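Local coordinates for protein phosphatidylinositide phosphatase SAC2 (Homo sapiens, PDB 4XUU) that dephosphorylates phosphoinositides, acting mainly on phosphatidylinositol 4-phosphate, and forms homodimers; this chain is its hSac2 domain, at residues A[88-93]-A[155-160]; A[34-39]-A[114-119]. All coordinates share one frame; numbering follows the deposited sequence.

Interaction 1: A[88-93]-A[155-160]; sequences PEPTLF and KKLEAK. Unlike the reference sequence in segment 155-160: A159 (reference Arg).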
loop_
_atom_site.group_PDB
_atom_site.type_symbol
_atom_site.label_atom_id
_atom_site.label_comp_id
_atom_site.label_asym_id
_atom_site.label_seq_id
_atom_site.Cartn_x
_atom_site.Cartn_y
_atom_site.Cartn_z
ATOM N N PRO A 88 14.641 3.731 1.813
ATOM C CA PRO A 88 15.765 3.707 0.879
ATOM C C PRO A 88 17.035 3.161 1.525
ATOM O O PRO A 88 17.301 3.435 2.699
ATOM C CB PRO A 88 15.946 5.183 0.512
ATOM C CG PRO A 88 14.621 5.798 0.765
ATOM C CD PRO A 88 14.087 5.090 1.962
ATOM N N GLU A 89 17.798 2.391 0.753
ATOM C CA GLU A 89 19.048 1.777 1.215
ATOM C C GLU A 89 20.038 2.779 1.821
ATOM O O GLU A 89 20.180 3.899 1.318
ATOM C CB GLU A 89 19.725 0.988 0.084
ATOM C CG GLU A 89 19.846 1.737 -1.237
ATOM C CD GLU A 89 21.053 1.319 -2.057
ATOM O OE1 GLU A 89 21.252 1.895 -3.150
ATOM O OE2 GLU A 89 21.813 0.430 -1.613
ATOM N N PRO A 90 20.714 2.376 2.915
ATOM C CA PRO A 90 21.741 3.214 3.538
ATOM C C PRO A 90 23.032 3.266 2.714
ATOM O O PRO A 90 24.005 2.575 3.035
ATOM C CB PRO A 90 21.984 2.525 4.889
ATOM C CG PRO A 90 21.597 1.103 4.669
ATOM C CD PRO A 90 20.449 1.153 3.701
ATOM N N THR A 91 23.034 4.079 1.659
ATOM C CA THR A 91 24.222 4.243 0.821
ATOM C C THR A 91 25.244 5.148 1.489
ATOM O O THR A 91 24.890 6.157 2.107
ATOM C CB THR A 91 23.893 4.808 -0.576
ATOM O OG1 THR A 91 22.907 5.842 -0.465
ATOM C CG2 THR A 91 23.382 3.712 -1.487
ATOM N N LEU A 92 26.515 4.786 1.354
ATOM C CA LEU A 92 27.599 5.551 1.957
ATOM C C LEU A 92 27.881 6.851 1.198
ATOM O O LEU A 92 28.502 7.768 1.741
ATOM C CB LEU A 92 28.854 4.680 2.099
ATOM C CG LEU A 92 28.686 3.467 3.030
ATOM C CD1 LEU A 92 29.626 2.327 2.664
ATOM C CD2 LEU A 92 28.852 3.857 4.498
ATOM N N PHE A 93 27.412 6.923 -0.049
ATOM C CA PHE A 93 27.416 8.165 -0.830
ATOM C C PHE A 93 26.413 8.094 -1.990
ATOM O O PHE A 93 26.109 7.007 -2.492
ATOM C CB PHE A 93 28.825 8.489 -1.358
ATOM C CG PHE A 93 28.968 8.350 -2.849
ATOM C CD1 PHE A 93 29.245 7.115 -3.423
ATOM C CD2 PHE A 93 28.820 9.460 -3.680
ATOM C CE1 PHE A 93 29.369 6.988 -4.803
ATOM C CE2 PHE A 93 28.934 9.340 -5.058
ATOM C CZ PHE A 93 29.215 8.104 -5.622
ATOM N N LYS A 155 10.420 5.013 7.016
ATOM C CA LYS A 155 11.342 6.118 7.301
ATOM C C LYS A 155 12.676 5.904 6.596
ATOM O O LYS A 155 12.895 4.864 5.977
ATOM C CB LYS A 155 11.551 6.299 8.814
ATOM C CG LYS A 155 12.278 5.156 9.521
ATOM C CD LYS A 155 12.420 5.421 11.021
ATOM C CE LYS A 155 13.568 6.380 11.343
ATOM N NZ LYS A 155 14.910 5.735 11.227
ATOM N N LYS A 156 13.560 6.893 6.687
ATOM C CA LYS A 156 14.916 6.754 6.168
ATOM C C LYS A 156 15.702 5.779 7.039
ATOM O O LYS A 156 15.527 5.741 8.260
ATOM C CB LYS A 156 15.622 8.109 6.106
ATOM C CG LYS A 156 14.976 9.117 5.157
ATOM C CD LYS A 156 15.276 8.809 3.693
ATOM C CE LYS A 156 14.425 9.662 2.755
ATOM N NZ LYS A 156 14.791 11.109 2.788
ATOM N N LEU A 157 16.552 4.980 6.402
ATOM C CA LEU A 157 17.373 4.011 7.114
ATOM C C LEU A 157 18.709 4.636 7.502
ATOM O O LEU A 157 19.320 5.365 6.714
ATOM C CB LEU A 157 17.575 2.742 6.273
ATOM C CG LEU A 157 16.321 1.954 5.856
ATOM C CD1 LEU A 157 16.681 0.800 4.926
ATOM C CD2 LEU A 157 15.532 1.437 7.060
ATOM N N GLU A 158 19.150 4.347 8.723
ATOM C CA GLU A 158 20.354 4.958 9.281
ATOM C C GLU A 158 21.628 4.293 8.772
ATOM O O GLU A 158 21.663 3.083 8.546
ATOM C CB GLU A 158 20.304 4.933 10.812
ATOM C CG GLU A 158 19.130 5.713 11.400
ATOM C CD GLU A 158 18.897 5.413 12.871
ATOM O OE1 GLU A 158 17.919 4.702 13.180
ATOM O OE2 GLU A 158 19.692 5.883 13.716
ATOM N N ALA A 159 22.670 5.103 8.604
ATOM C CA ALA A 159 23.950 4.655 8.058
ATOM C C ALA A 159 24.846 4.018 9.126
ATOM O O ALA A 159 25.996 4.434 9.323
ATOM C CB ALA A 159 24.667 5.823 7.366
ATOM N N LYS A 160 24.309 3.007 9.805
ATOM C CA LYS A 160 25.050 2.270 10.828
ATOM C C LYS A 160 24.977 0.764 10.603
ATOM O O LYS A 160 24.058 0.267 9.952
ATOM C CB LYS A 160 24.566 2.635 12.240
ATOM C CG LYS A 160 23.061 2.479 12.483
ATOM C CD LYS A 160 22.649 3.069 13.831
ATOM C CE LYS A 160 22.744 4.595 13.832
ATOM N NZ LYS A 160 22.682 5.171 15.207
#
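P88, P90 and L157 bury most of the surface in this contact. L157 reaches toward the other loop. Its CG sits anti to its own carbonyl carbon (chi1 -60°), and L157 CG lies 3.6 Å from P88 O. L157 CD1 packs on the same oxygen, P88 O, at 3.5 Å. This methyl also meets the ring of P90, with L157 CD1 4.0 Å from P90 CD. The P90 ring and the leucine side chain cross obliquely. L157 also packs on C100 and R102 of strand 99-107.

P90 also presses its ring on the opposing backbone: P90 CB lies 3.7 Å from E158 O. That carbonyl is bonded by R102, so its polar need is met from the sheet. P88 has the most surface buried. Its ring meets two lysines, with P88 CD 4.2 Å from K155 O and P88 CG 4.3 Å from K156 CD. No hydrogen bond joins the two segments.

Within 155-160, K155, E158 and K160 form a salt-bridge network. K160 NZ pairs with E158 OE2, and the K155 NZ to E158 OE1 pair is long. K155 NZ also bonds K156 O at 3.0 Å.

P90 and A159, which differs from the reference arginine, each centre an inverse gamma turn, closed by a weak backbone bond. The arrangement is a surface contact between two loops leaving the neighbouring parallel strands 81-88 and 152-154 of this pleckstrin-homology-like domain.

Interaction 2: A[34-39]-A[114-119]; sequences DCDPSL and FHTLRA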
loop_
_atom_site.group_PDB
_atom_site.type_symbol
_atom_site.label_atom_id
_atom_site.label_comp_id
_atom_site.label_asym_id
_atom_site.label_seq_id
_atom_site.Cartn_x
_atom_site.Cartn_y
_atom_site.Cartn_z
ATOM N N ASP A 34 21.145 -9.711 1.067
ATOM C CA ASP A 34 21.688 -8.855 2.120
ATOM C C ASP A 34 21.914 -7.449 1.571
ATOM O O ASP A 34 22.567 -7.273 0.546
ATOM C CB ASP A 34 23.001 -9.448 2.644
ATOM C CG ASP A 34 23.573 -8.689 3.841
ATOM O OD1 ASP A 34 22.840 -7.953 4.530
ATOM O OD2 ASP A 34 24.781 -8.848 4.106
ATOM N N CYS A 35 21.360 -6.458 2.260
ATOM C CA CYS A 35 21.364 -5.075 1.784
ATOM C C CYS A 35 22.452 -4.207 2.428
ATOM O O CYS A 35 22.905 -3.234 1.821
ATOM C CB CYS A 35 19.975 -4.445 1.963
ATOM S SG CYS A 35 19.925 -2.653 1.745
ATOM N N ASP A 36 22.868 -4.554 3.643
ATOM C CA ASP A 36 23.925 -3.814 4.340
ATOM C C ASP A 36 25.324 -4.086 3.781
ATOM O O ASP A 36 25.632 -5.223 3.409
ATOM C CB ASP A 36 23.895 -4.097 5.844
ATOM C CG ASP A 36 23.193 -2.999 6.634
ATOM O OD1 ASP A 36 23.537 -1.808 6.457
ATOM O OD2 ASP A 36 22.306 -3.331 7.449
ATOM N N PRO A 37 26.174 -3.039 3.716
ATOM C CA PRO A 37 27.565 -3.223 3.291
ATOM C C PRO A 37 28.311 -4.164 4.234
ATOM O O PRO A 37 28.423 -3.884 5.431
ATOM C CB PRO A 37 28.153 -1.807 3.364
ATOM C CG PRO A 37 26.975 -0.899 3.265
ATOM C CD PRO A 37 25.862 -1.619 3.963
ATOM N N SER A 38 28.790 -5.281 3.689
ATOM C CA SER A 38 29.520 -6.282 4.463
ATOM C C SER A 38 31.022 -6.023 4.350
ATOM O O SER A 38 31.499 -5.550 3.314
ATOM C CB SER A 38 29.162 -7.693 3.988
ATOM O OG SER A 38 29.366 -8.646 5.016
ATOM N N LEU A 39 31.757 -6.346 5.412
ATOM C CA LEU A 39 33.134 -5.860 5.575
ATOM C C LEU A 39 34.234 -6.928 5.421
ATOM O O LEU A 39 35.267 -6.866 6.096
ATOM C CB LEU A 39 33.276 -5.118 6.921
ATOM C CG LEU A 39 32.208 -4.066 7.277
ATOM C CD1 LEU A 39 32.027 -3.989 8.815
ATOM C CD2 LEU A 39 32.566 -2.675 6.678
ATOM N N PHE A 114 20.153 -6.207 13.902
ATOM C CA PHE A 114 19.220 -6.146 12.775
ATOM C C PHE A 114 19.721 -6.769 11.479
ATOM O O PHE A 114 20.915 -6.761 11.184
ATOM C CB PHE A 114 18.703 -4.713 12.529
ATOM C CG PHE A 114 19.782 -3.670 12.398
ATOM C CD1 PHE A 114 20.424 -3.457 11.182
ATOM C CD2 PHE A 114 20.126 -2.869 13.485
ATOM C CE1 PHE A 114 21.412 -2.474 11.053
ATOM C CE2 PHE A 114 21.111 -1.884 13.370
ATOM C CZ PHE A 114 21.755 -1.686 12.152
ATOM N N HIS A 115 18.777 -7.315 10.723
ATOM C CA HIS A 115 19.026 -7.817 9.383
ATOM C C HIS A 115 18.489 -6.802 8.398
ATOM O O HIS A 115 17.376 -6.312 8.558
ATOM C CB HIS A 115 18.310 -9.144 9.170
ATOM C CG HIS A 115 18.729 -10.214 10.124
ATOM N ND1 HIS A 115 19.969 -10.814 10.068
ATOM C CD2 HIS A 115 18.074 -10.795 11.156
ATOM C CE1 HIS A 115 20.061 -11.718 11.026
ATOM N NE2 HIS A 115 18.922 -11.730 11.697
ATOM N N THR A 116 19.279 -6.484 7.381
ATOM C CA THR A 116 18.839 -5.546 6.356
ATOM C C THR A 116 18.794 -6.253 5.010
ATOM O O THR A 116 19.831 -6.624 4.449
ATOM C CB THR A 116 19.727 -4.295 6.302
ATOM O OG1 THR A 116 19.935 -3.802 7.633
ATOM C CG2 THR A 116 19.067 -3.208 5.468
ATOM N N LEU A 117 17.575 -6.438 4.508
ATOM C CA LEU A 117 17.340 -7.297 3.360
ATOM C C LEU A 117 16.621 -6.567 2.237
ATOM O O LEU A 117 15.906 -5.596 2.477
ATOM C CB LEU A 117 16.540 -8.532 3.793
ATOM C CG LEU A 117 17.047 -9.262 5.043
ATOM C CD1 LEU A 117 16.024 -10.272 5.556
ATOM C CD2 LEU A 117 18.404 -9.927 4.801
ATOM N N ARG A 118 16.823 -7.033 1.010
ATOM C CA ARG A 118 16.079 -6.517 -0.133
ATOM C C ARG A 118 15.704 -7.648 -1.079
ATOM O O ARG A 118 16.206 -8.768 -0.957
ATOM C CB ARG A 118 16.855 -5.413 -0.873
ATOM C CG ARG A 118 18.102 -5.872 -1.616
ATOM C CD ARG A 118 18.493 -4.855 -2.665
ATOM N NE ARG A 118 19.805 -5.131 -3.249
ATOM C CZ ARG A 118 20.005 -5.634 -4.466
ATOM N NH1 ARG A 118 18.978 -5.921 -5.260
ATOM N NH2 ARG A 118 21.241 -5.852 -4.891
ATOM N N ALA A 119 14.814 -7.345 -2.015
ATOM C CA ALA A 119 14.315 -8.350 -2.934
ATOM C C ALA A 119 15.152 -8.405 -4.206
ATOM O O ALA A 119 15.627 -7.376 -4.695
ATOM C CB ALA A 119 12.853 -8.085 -3.257
HETATM O O HOH W 1 21.512 -7.974 6.701
#
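D36 and T116 carry the polar side-chain link between the loop 34-39 and the strand 114-119. From its backbone, D36 points toward the strand. Its CB only approaches the side chain of T116. Its CG comes nearer, 3.7 Å from T116 CB. OD1 turns to the ring of P90. OD2 does the main work, accepting a hydrogen bond from T116 OG1. The modelled distance from D36 OD2 to T116 OG1, 2.4 Å, is very short, and its exact value is doubtful at this resolution. D36 OD2 also lies in the plane of the F114 ring, at its edge, 3.8 Å from F114 CE1.

T116 holds OG1 anti to its carbonyl carbon (chi1 -47°), which puts CG2 on the side of C35. There C35 CB packs on T116 CG2 at 3.8 Å. The backbones join through C35 N to T116 O, 2.7 Å long with an N-H...O angle of 161°. One residue back, D34 and L117 form an antiparallel non-hydrogen-bonded pair whose side chains diverge. A water bridges D34 and T116: it donates to D34 OD1 and accepts from T116 N at 2.8 Å.

R102 of strand 99-107 completes the cluster, with a salt bridge to D36 OD2 and a hydrogen bond to T116 OG1. An alanine in place of D36 would probably leave T116 OG1 without this acceptor and the R102 guanidinium without its carboxylate mate. C35 is disulfide-bonded to C100 of that strand. The chemistry implies a loop tied to the sheet by three kinds of link: covalent, ionic and hydrogen-bonded. The nearby arginine would be expected to favour a charged D36.

Interaction 1 is a surface contact with no buried residue. Interaction 2 lies closer to the centre of the chain and is partly buried, with F114, T116 and L117 inside. Both rest on strand 99-107: L157 and P90 pack on its residues, while the loop 34-39 is joined to it by disulfide and salt bridge. R102 of that strand bonds into both contacts. The chemistry differs with place. Loop meets loop through apolar and carbonyl contacts in 88-93 with 155-160, whereas loop meets strand through hydrogen bonds in 34-39 with 114-119. The two contacts touch where P90 meets D36 and K160 meets F114.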